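MEM-A1 (Soil metagenome, PDB 6E0S) probably hydrolyses beta-lactam antibiotics as a zinc-dependent metallo-beta-lactamase of subclass B3. Local coordinates at residues Q69-Q72 with H73-L77; I100-L103 with Q104-G108; L49-P53 with Q54-L58; Q247-Q250 with A251-S255. All coordinates share one frame; numbering follows the deposited sequence.

Contact 1. Residues Q69-Q72 with H73-L77; sequences QIAQ and HIRQL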
loop_
_atom_site.group_PDB
_atom_site.type_symbol
_atom_site.label_atom_id
_atom_site.label_comp_id
_atom_site.label_asym_id
_atom_site.label_seq_id
_atom_site.Cartn_x
_atom_site.Cartn_y
_atom_site.Cartn_z
ATOM N N GLN A 69 -12.027 7.343 -9.711
ATOM C CA GLN A 69 -12.875 7.049 -8.548
ATOM C C GLN A 69 -12.239 7.552 -7.259
ATOM O O GLN A 69 -12.933 8.081 -6.378
ATOM C CB GLN A 69 -13.138 5.542 -8.447
ATOM C CG GLN A 69 -13.861 4.958 -9.656
ATOM C CD GLN A 69 -14.153 3.490 -9.482
ATOM O OE1 GLN A 69 -15.107 3.119 -8.797
ATOM N NE2 GLN A 69 -13.324 2.635 -10.090
ATOM N N ILE A 70 -10.917 7.403 -7.125
ATOM C CA ILE A 70 -10.227 7.904 -5.928
ATOM C C ILE A 70 -10.331 9.417 -5.871
ATOM O O ILE A 70 -10.604 10.011 -4.811
ATOM C CB ILE A 70 -8.752 7.438 -5.911
ATOM C CG1 ILE A 70 -8.677 5.912 -5.668
ATOM C CG2 ILE A 70 -7.913 8.224 -4.824
ATOM C CD1 ILE A 70 -7.344 5.271 -6.111
ATOM N N ALA A 71 -10.165 10.066 -7.021
ATOM C CA ALA A 71 -10.323 11.515 -7.061
ATOM C C ALA A 71 -11.734 11.916 -6.652
ATOM O O ALA A 71 -11.933 12.823 -5.825
ATOM C CB ALA A 71 -10.000 12.028 -8.468
ATOM N N GLN A 72 -12.731 11.250 -7.231
ATOM C CA GLN A 72 -14.101 11.570 -6.878
ATOM C C GLN A 72 -14.358 11.321 -5.395
ATOM O O GLN A 72 -15.052 12.111 -4.751
ATOM C CB GLN A 72 -15.052 10.788 -7.780
ATOM C CG GLN A 72 -15.070 11.375 -9.182
ATOM C CD GLN A 72 -15.148 10.336 -10.281
ATOM O OE1 GLN A 72 -15.467 9.176 -10.030
ATOM N NE2 GLN A 72 -14.862 10.755 -11.514
ATOM N N HIS A 73 -13.775 10.265 -4.830
ATOM C CA HIS A 73 -13.936 9.987 -3.408
ATOM C C HIS A 73 -13.339 11.102 -2.553
ATOM O O HIS A 73 -13.941 11.530 -1.557
ATOM C CB HIS A 73 -13.269 8.644 -3.074
ATOM C CG HIS A 73 -14.014 7.467 -3.619
ATOM N ND1 HIS A 73 -13.429 6.233 -3.802
ATOM C CD2 HIS A 73 -15.288 7.346 -4.058
ATOM C CE1 HIS A 73 -14.315 5.395 -4.303
ATOM N NE2 HIS A 73 -15.446 6.045 -4.489
ATOM N N ILE A 74 -12.135 11.558 -2.912
ATOM C CA ILE A 74 -11.506 12.680 -2.217
ATOM C C ILE A 74 -12.416 13.912 -2.251
ATOM O O ILE A 74 -12.700 14.518 -1.210
ATOM C CB ILE A 74 -10.113 12.955 -2.822
ATOM C CG1 ILE A 74 -9.173 11.790 -2.487
ATOM C CG2 ILE A 74 -9.504 14.279 -2.276
ATOM C CD1 ILE A 74 -7.843 11.771 -3.362
ATOM N N ARG A 75 -12.927 14.273 -3.442
ATOM C CA ARG A 75 -13.784 15.455 -3.564
ATOM C C ARG A 75 -15.093 15.265 -2.811
ATOM O O ARG A 75 -15.606 16.196 -2.170
ATOM C CB ARG A 75 -14.093 15.749 -5.038
ATOM C CG ARG A 75 -12.909 16.014 -5.945
ATOM C CD ARG A 75 -13.369 16.482 -7.331
ATOM N NE ARG A 75 -12.273 16.431 -8.284
ATOM C CZ ARG A 75 -12.117 15.495 -9.214
ATOM N NH1 ARG A 75 -13.030 14.531 -9.361
ATOM N NH2 ARG A 75 -11.059 15.548 -10.036
ATOM N N GLN A 76 -15.648 14.059 -2.887
ATOM C CA GLN A 76 -16.930 13.792 -2.250
ATOM C C GLN A 76 -16.846 14.061 -0.755
ATOM O O GLN A 76 -17.801 14.570 -0.152
ATOM C CB GLN A 76 -17.322 12.344 -2.536
ATOM C CG GLN A 76 -18.557 11.842 -1.885
ATOM C CD GLN A 76 -18.809 10.380 -2.261
ATOM O OE1 GLN A 76 -18.108 9.806 -3.114
ATOM N NE2 GLN A 76 -19.810 9.788 -1.644
ATOM N N LEU A 77 -15.705 13.730 -0.145
ATOM C CA LEU A 77 -15.517 13.961 1.284
ATOM C C LEU A 77 -15.307 15.430 1.632
ATOM O O LEU A 77 -15.248 15.760 2.825
ATOM C CB LEU A 77 -14.323 13.147 1.800
ATOM C CG LEU A 77 -14.457 11.620 1.831
ATOM C CD1 LEU A 77 -13.076 10.989 2.105
ATOM C CD2 LEU A 77 -15.456 11.157 2.890
#
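With CG turned beside the backbone N (chi1 -71°), the imidazole of H73 folds back along helix 66-76 and sets one face against the carbonyl of Q69, one turn earlier. This is the helix of the beta-alpha-beta unit formed with strands 56-59 and 84-88 of the metallo-beta-lactamase fold. Q69 O lies 3.0 Å above the ring plane, offset toward its rim, and spends its hydrogen bond on the backbone: H73 N donates to Q69 O at 2.8 Å. The ring's ND1 bonds instead to V40 O, which ties this side of the helix to a neighbouring loop, while Q69 NE2 goes to N25 O. The bond one residue on follows the same i+4 pattern, I74 N reaching I70 O at 2.9 Å with an N-H...O angle of 167°. On the buried side, CG2 of I70 meets CD1 of I74 at 3.8 Å, the two branched side chains crossing at a slant. The chain of R75 is extended from CG to NE and runs back along the helix toward A71 and Q72. One face of its guanidinium is turned to the backbone of A71, and R75 NH2 lies 4.0 Å from A71 CB.

Contact 2. Residues I100-L103 with Q104-G108; sequences ISEL and QRLSG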
loop_
_atom_site.group_PDB
_atom_site.type_symbol
_atom_site.label_atom_id
_atom_site.label_comp_id
_atom_site.label_asym_id
_atom_site.label_seq_id
_atom_site.Cartn_x
_atom_site.Cartn_y
_atom_site.Cartn_z
ATOM N N ILE A 100 -1.421 6.301 -10.309
ATOM C CA ILE A 100 -0.692 7.394 -9.669
ATOM C C ILE A 100 -0.442 8.542 -10.651
ATOM O O ILE A 100 -0.542 9.718 -10.286
ATOM C CB ILE A 100 0.609 6.871 -9.056
ATOM C CG1 ILE A 100 0.272 6.026 -7.822
ATOM C CG2 ILE A 100 1.576 8.073 -8.777
ATOM C CD1 ILE A 100 1.489 5.524 -7.050
ATOM N N SER A 101 -0.111 8.231 -11.900
ATOM C CA SER A 101 0.164 9.282 -12.878
ATOM C C SER A 101 -1.013 10.255 -13.019
ATOM O O SER A 101 -0.827 11.481 -13.021
ATOM C CB SER A 101 0.534 8.608 -14.202
ATOM O OG SER A 101 0.125 9.330 -15.312
ATOM N N GLU A 102 -2.234 9.730 -13.080
ATOM C CA GLU A 102 -3.396 10.602 -13.239
ATOM C C GLU A 102 -3.673 11.397 -11.962
ATOM O O GLU A 102 -4.016 12.589 -12.015
ATOM C CB GLU A 102 -4.607 9.770 -13.634
ATOM C CG GLU A 102 -5.972 10.469 -13.481
ATOM C CD GLU A 102 -6.190 11.621 -14.471
ATOM O OE1 GLU A 102 -5.370 11.804 -15.403
ATOM O OE2 GLU A 102 -7.203 12.345 -14.318
ATOM N N LEU A 103 -3.542 10.752 -10.810
ATOM C CA LEU A 103 -3.762 11.457 -9.547
ATOM C C LEU A 103 -2.701 12.529 -9.345
ATOM O O LEU A 103 -2.990 13.613 -8.831
ATOM C CB LEU A 103 -3.782 10.456 -8.383
ATOM C CG LEU A 103 -5.116 9.708 -8.285
ATOM C CD1 LEU A 103 -4.960 8.415 -7.503
ATOM C CD2 LEU A 103 -6.212 10.561 -7.609
ATOM N N GLN A 104 -1.472 12.252 -9.759
ATOM C CA GLN A 104 -0.455 13.305 -9.747
ATOM C C GLN A 104 -0.800 14.435 -10.714
ATOM O O GLN A 104 -0.576 15.611 -10.399
ATOM C CB GLN A 104 0.914 12.724 -10.085
ATOM C CG GLN A 104 1.988 13.779 -10.093
ATOM C CD GLN A 104 3.256 13.285 -10.684
ATOM O OE1 GLN A 104 3.264 12.826 -11.831
ATOM N NE2 GLN A 104 4.352 13.338 -9.905
ATOM N N ARG A 105 -1.364 14.106 -11.883
ATOM C CA ARG A 105 -1.772 15.154 -12.835
ATOM C C ARG A 105 -2.843 16.072 -12.239
ATOM O O ARG A 105 -2.842 17.293 -12.484
ATOM C CB ARG A 105 -2.283 14.516 -14.142
ATOM C CG ARG A 105 -2.672 15.553 -15.185
ATOM C CD ARG A 105 -3.428 14.943 -16.364
ATOM N NE ARG A 105 -4.788 14.531 -16.022
ATOM C CZ ARG A 105 -5.817 15.375 -15.956
ATOM N NH1 ARG A 105 -5.618 16.661 -16.214
ATOM N NH2 ARG A 105 -7.038 14.939 -15.631
ATOM N N LEU A 106 -3.794 15.495 -11.495
ATOM C CA LEU A 106 -4.882 16.280 -10.911
ATOM C C LEU A 106 -4.402 17.158 -9.757
ATOM O O LEU A 106 -4.989 18.210 -9.501
ATOM C CB LEU A 106 -5.993 15.344 -10.416
ATOM C CG LEU A 106 -6.812 14.579 -11.462
ATOM C CD1 LEU A 106 -7.710 13.508 -10.804
ATOM C CD2 LEU A 106 -7.657 15.525 -12.285
ATOM N N SER A 107 -3.361 16.732 -9.048
ATOM C CA SER A 107 -2.985 17.325 -7.767
ATOM C C SER A 107 -1.745 18.208 -7.820
ATOM O O SER A 107 -1.659 19.158 -7.041
ATOM C CB SER A 107 -2.734 16.225 -6.726
ATOM O OG SER A 107 -1.685 15.364 -7.128
ATOM N N GLY A 108 -0.773 17.897 -8.679
ATOM C CA GLY A 108 0.539 18.508 -8.597
ATOM C C GLY A 108 1.443 17.897 -7.554
ATOM O O GLY A 108 2.484 18.484 -7.227
HETATM O O HOH W 1 1.536 12.661 -13.780
#
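E102 and R105 form a side-on, two-pronged salt bridge one turn apart on helix 100-107. R105 NE donates to E102 OE1 at 2.9 Å and almost straight, 176° at the hydrogen, while R105 NH2 reaches E102 OE2, also at 2.9 Å. Both oxygens are met on their syn side, but the carboxylate and guanidinium planes stand 39° apart, so the fork is twisted. Both CG atoms lie anti to their own backbone N (chi1 165° in E102), which runs the side chains alongside each other, and bends at chi2 of E102 and chi3 of R105 turn the charged groups together. Near the C-terminal end, S107 OG donates to L103 O at 2.8 Å, supplementing the weak backbone bond from S107 N to the same oxygen. Q104 O receives both G108 N and S107 N from one face of its plane, and G108 then leaves the helix with positive phi. A water bridges S101 O and Q104 OE1, donating to each, while Q104 NE2 bonds to A143 O and A109 O. The L106 side chain lies beside the carboxylate, its CG 3.6 Å from E102 OE2. Outward from these bonds, L103 and L106 pack on helix 66-76, L103 and S107 on strand 84-88, and I100 and Q104 on V111 of strand 110-114.

Contact 3. Residues L49-P53 with Q54-L58; sequences LIASP and QGHIL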
loop_
_atom_site.group_PDB
_atom_site.type_symbol
_atom_site.label_atom_id
_atom_site.label_comp_id
_atom_site.label_asym_id
_atom_site.label_seq_id
_atom_site.Cartn_x
_atom_site.Cartn_y
_atom_site.Cartn_z
ATOM N N LEU A 49 -6.439 8.536 2.299
ATOM C CA LEU A 49 -6.191 9.969 2.374
ATOM C C LEU A 49 -5.912 10.360 3.824
ATOM O O LEU A 49 -6.730 10.093 4.708
ATOM C CB LEU A 49 -7.398 10.759 1.874
ATOM C CG LEU A 49 -7.184 12.292 1.871
ATOM C CD1 LEU A 49 -6.214 12.661 0.762
ATOM C CD2 LEU A 49 -8.570 12.962 1.665
ATOM N N ILE A 50 -4.768 10.994 4.065
ATOM C CA ILE A 50 -4.413 11.492 5.391
ATOM C C ILE A 50 -4.475 13.001 5.292
ATOM O O ILE A 50 -3.579 13.623 4.709
ATOM C CB ILE A 50 -3.019 11.027 5.841
ATOM C CG1 ILE A 50 -2.862 9.522 5.611
ATOM C CG2 ILE A 50 -2.793 11.421 7.310
ATOM C CD1 ILE A 50 -1.428 8.932 5.947
ATOM N N ALA A 51 -5.505 13.593 5.864
ATOM C CA ALA A 51 -5.818 14.992 5.570
ATOM C C ALA A 51 -5.248 15.946 6.616
ATOM O O ALA A 51 -5.043 15.565 7.774
ATOM C CB ALA A 51 -7.320 15.172 5.480
ATOM N N SER A 52 -4.977 17.192 6.202
ATOM C CA SER A 52 -4.596 18.211 7.171
ATOM C C SER A 52 -4.840 19.592 6.576
ATOM O O SER A 52 -4.893 19.754 5.343
ATOM C CB SER A 52 -3.124 18.060 7.596
ATOM O OG SER A 52 -2.297 18.833 6.744
ATOM N N PRO A 53 -4.962 20.613 7.425
ATOM C CA PRO A 53 -5.102 21.987 6.917
ATOM C C PRO A 53 -3.895 22.465 6.127
ATOM O O PRO A 53 -4.016 23.440 5.378
ATOM C CB PRO A 53 -5.288 22.820 8.197
ATOM C CG PRO A 53 -5.817 21.863 9.223
ATOM C CD PRO A 53 -5.125 20.533 8.886
ATOM N N GLN A 54 -2.734 21.843 6.293
ATOM C CA GLN A 54 -1.561 22.216 5.521
ATOM C C GLN A 54 -1.398 21.376 4.262
ATOM O O GLN A 54 -0.380 21.505 3.576
ATOM C CB GLN A 54 -0.303 22.125 6.396
ATOM C CG GLN A 54 -0.155 23.317 7.336
ATOM C CD GLN A 54 0.780 23.045 8.500
ATOM O OE1 GLN A 54 0.353 22.539 9.524
ATOM N NE2 GLN A 54 2.057 23.379 8.345
ATOM N N GLY A 55 -2.385 20.549 3.927
ATOM C CA GLY A 55 -2.282 19.665 2.775
ATOM C C GLY A 55 -2.355 18.198 3.162
ATOM O O GLY A 55 -2.179 17.843 4.336
ATOM N N HIS A 56 -2.596 17.330 2.186
ATOM C CA HIS A 56 -2.904 15.939 2.462
ATOM C C HIS A 56 -1.862 15.020 1.854
ATOM O O HIS A 56 -1.184 15.362 0.879
ATOM C CB HIS A 56 -4.272 15.537 1.879
ATOM C CG HIS A 56 -5.321 16.602 1.993
ATOM N ND1 HIS A 56 -5.663 17.206 3.189
ATOM C CD2 HIS A 56 -6.089 17.194 1.045
ATOM C CE1 HIS A 56 -6.601 18.111 2.976
ATOM N NE2 HIS A 56 -6.882 18.122 1.682
ATOM N N ILE A 57 -1.802 13.810 2.409
ATOM C CA ILE A 57 -0.995 12.719 1.881
ATOM C C ILE A 57 -1.935 11.643 1.378
ATOM O O ILE A 57 -2.858 11.235 2.094
ATOM C CB ILE A 57 -0.053 12.155 2.953
ATOM C CG1 ILE A 57 0.894 13.266 3.381
ATOM C CG2 ILE A 57 0.643 10.875 2.443
ATOM C CD1 ILE A 57 1.856 12.877 4.574
ATOM N N LEU A 58 -1.701 11.173 0.161
ATOM C CA LEU A 58 -2.499 10.093 -0.400
ATOM C C LEU A 58 -1.627 8.848 -0.577
ATOM O O LEU A 58 -0.534 8.938 -1.138
ATOM C CB LEU A 58 -3.114 10.531 -1.723
ATOM C CG LEU A 58 -3.873 9.437 -2.447
ATOM C CD1 LEU A 58 -5.213 9.045 -1.746
ATOM C CD2 LEU A 58 -4.092 9.852 -3.919
#
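L49 lays its CD1 against the CB of H56 at 3.6 Å, on one side of a beta hairpin made by strands 48-50 and 56-59. The segments run antiparallel, their end-to-end directions 175° apart. L49 and L58 form a non-hydrogen-bonded pair, and I50 and I57 a hydrogen-bonded one: I50 N to I57 O is 2.8 Å, and I57 N to I50 O is 2.9 Å. I50 and I57 project from the sheet face opposite L49 and L58, with their CB atoms 4.3 Å apart, and both pack on L159 of strand 159-165.

Beyond the last bridge the side chains take over from the strand pattern. H56 turns CG beside its backbone N (chi1 -38°), which carries the imidazole back beside A51 and presents ND1 to the backbone of S52. S52 N donates to ND1 at 3.1 Å, in the ring plane, so ND1 acts as acceptor; F79 meets this ring edge-to-face.

A type I turn from S52 to G55 closes the hairpin. G55 N reaches S52 O from well above the carbonyl plane, whereas S52 OG donates to G55 O at 2.6 Å, in that carbonyl's plane and on a lone pair. The same hydroxyl accepts a weak bond from Q54 N. G55 takes positive phi (118°), a conformation that favours glycine. Accepting at ND1 implies that this nitrogen carries no proton, which probably places the proton of a neutral H56 on NE2.

Contact 4. Residues Q247-Q250 with A251-S255; sequences QARQ and AELGS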
loop_
_atom_site.group_PDB
_atom_site.type_symbol
_atom_site.label_atom_id
_atom_site.label_comp_id
_atom_site.label_asym_id
_atom_site.label_seq_id
_atom_site.Cartn_x
_atom_site.Cartn_y
_atom_site.Cartn_z
ATOM N N GLN A 247 -14.958 -2.896 9.030
ATOM C CA GLN A 247 -15.777 -1.738 8.678
ATOM C C GLN A 247 -17.250 -2.033 8.849
ATOM O O GLN A 247 -18.045 -1.114 9.081
ATOM C CB GLN A 247 -15.516 -1.317 7.231
ATOM C CG GLN A 247 -16.104 0.066 6.834
ATOM C CD GLN A 247 -17.515 0.013 6.309
ATOM O OE1 GLN A 247 -17.943 -0.968 5.695
ATOM N NE2 GLN A 247 -18.275 1.068 6.585
ATOM N N ALA A 248 -17.630 -3.306 8.710
ATOM C CA ALA A 248 -19.002 -3.752 8.864
ATOM C C ALA A 248 -19.541 -3.535 10.263
ATOM O O ALA A 248 -20.744 -3.702 10.465
ATOM C CB ALA A 248 -19.090 -5.241 8.502
ATOM N N ARG A 249 -18.682 -3.214 11.229
ATOM C CA ARG A 249 -19.093 -2.907 12.586
ATOM C C ARG A 249 -19.060 -1.416 12.912
ATOM O O ARG A 249 -19.423 -1.056 14.042
ATOM C CB ARG A 249 -18.211 -3.682 13.589
ATOM C CG ARG A 249 -18.024 -5.174 13.255
ATOM C CD ARG A 249 -17.395 -5.974 14.414
ATOM N NE ARG A 249 -18.266 -5.990 15.585
ATOM C CZ ARG A 249 -17.885 -6.364 16.809
ATOM N NH1 ARG A 249 -16.625 -6.734 17.040
ATOM N NH2 ARG A 249 -18.764 -6.341 17.814
ATOM N N GLN A 250 -18.608 -0.560 11.969
ATOM C CA GLN A 250 -18.532 0.886 12.204
ATOM C C GLN A 250 -19.883 1.434 12.638
ATOM O O GLN A 250 -19.963 2.311 13.510
ATOM C CB GLN A 250 -18.036 1.598 10.926
ATOM C CG GLN A 250 -17.633 3.097 11.034
ATOM C CD GLN A 250 -17.166 3.719 9.681
ATOM O OE1 GLN A 250 -17.321 3.123 8.625
ATOM N NE2 GLN A 250 -16.613 4.932 9.731
ATOM N N ALA A 251 -20.955 0.925 12.033
ATOM C CA ALA A 251 -22.289 1.406 12.380
ATOM C C ALA A 251 -22.562 1.264 13.869
ATOM O O ALA A 251 -23.134 2.167 14.497
ATOM C CB ALA A 251 -23.346 0.655 11.565
ATOM N N GLU A 252 -22.154 0.138 14.458
ATOM C CA GLU A 252 -22.410 -0.067 15.876
ATOM C C GLU A 252 -21.330 0.562 16.744
ATOM O O GLU A 252 -21.629 1.064 17.832
ATOM C CB GLU A 252 -22.506 -1.557 16.197
ATOM C CG GLU A 252 -23.853 -2.193 15.891
ATOM C CD GLU A 252 -24.076 -2.376 14.404
ATOM O OE1 GLU A 252 -25.235 -2.217 13.949
ATOM O OE2 GLU A 252 -23.084 -2.689 13.706
ATOM N N LEU A 253 -20.072 0.540 16.289
ATOM C CA LEU A 253 -18.932 0.806 17.158
ATOM C C LEU A 253 -18.212 2.115 16.871
ATOM O O LEU A 253 -17.339 2.507 17.658
ATOM C CB LEU A 253 -17.911 -0.349 17.072
ATOM C CG LEU A 253 -18.417 -1.732 17.482
ATOM C CD1 LEU A 253 -17.356 -2.822 17.308
ATOM C CD2 LEU A 253 -18.957 -1.734 18.910
ATOM N N GLY A 254 -18.523 2.788 15.771
ATOM C CA GLY A 254 -17.741 3.955 15.427
ATOM C C GLY A 254 -16.348 3.553 14.973
ATOM O O GLY A 254 -16.112 2.458 14.437
ATOM N N SER A 255 -15.397 4.442 15.222
ATOM C CA SER A 255 -14.060 4.208 14.704
ATOM C C SER A 255 -13.368 3.052 15.415
ATOM O O SER A 255 -12.413 2.494 14.868
ATOM C CB SER A 255 -13.214 5.468 14.821
ATOM O OG SER A 255 -13.106 5.821 16.195
HETATM O O HOH W 2 -20.892 -0.440 9.564
#
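R249 O and Q250 O accept the backbone bonds that start the short helix 250-253, directly after a type I turn spanning Q247 to Q250. L253 N donates to R249 O at 2.8 Å, and a weak bond from E252 N falls on the same oxygen. One residue on, G254 N reaches Q250 O at 2.7 Å with an N-H...O angle of 148°; G254 then takes positive phi (71°), where the chain leaves the helix. The preceding turn is closed by Q250 N bonding to Q247 O, and a water donates to Q247 O while accepting from A251 N, bridging turn and helix.

Among the side chains, L253 places CD1 over the centre of the R249 guanidinium, 3.6 Å above its plane, as an apolar methyl on a flat cationic face. A bend at chi3 (64°) in R249 turns the group to receive it. In one of its two conformers, Q250 extends beyond CG and its OE1 accepts from Q247 NE2 at 3.0 Å, nearly in the plane of the donor amide. The contact lies at the surface, joining the end of helix 243-247 to helix 250-253. Q247 and Q250 both rest on F31 of strand 31-34 and on F258, while S255 touches F34 of that strand and bonds to E182.

Contacts 1, 2 and 3 belong together in the fold. Helix 66-76 (contact 1) meets helix 100-107 (contact 2) where A71 CB lies 3.6 Å from L106 CD1, and L58 of the hairpin in contact 3 touches I70, I74 and L103. Contact 3 is mostly buried and relies on strand pairing and a hydroxyl-bonded turn; contacts 1 and 2 are partly buried, with mainly apolar inner sides and mostly polar chains outside, though only contact 2 has a salt bridge across its segments. Contact 4 stands apart at the surface, its nearest atoms about 9 Å from contact 1 and about 20 Å from contact 2, and combines a water bridge with methyl-guanidinium packing.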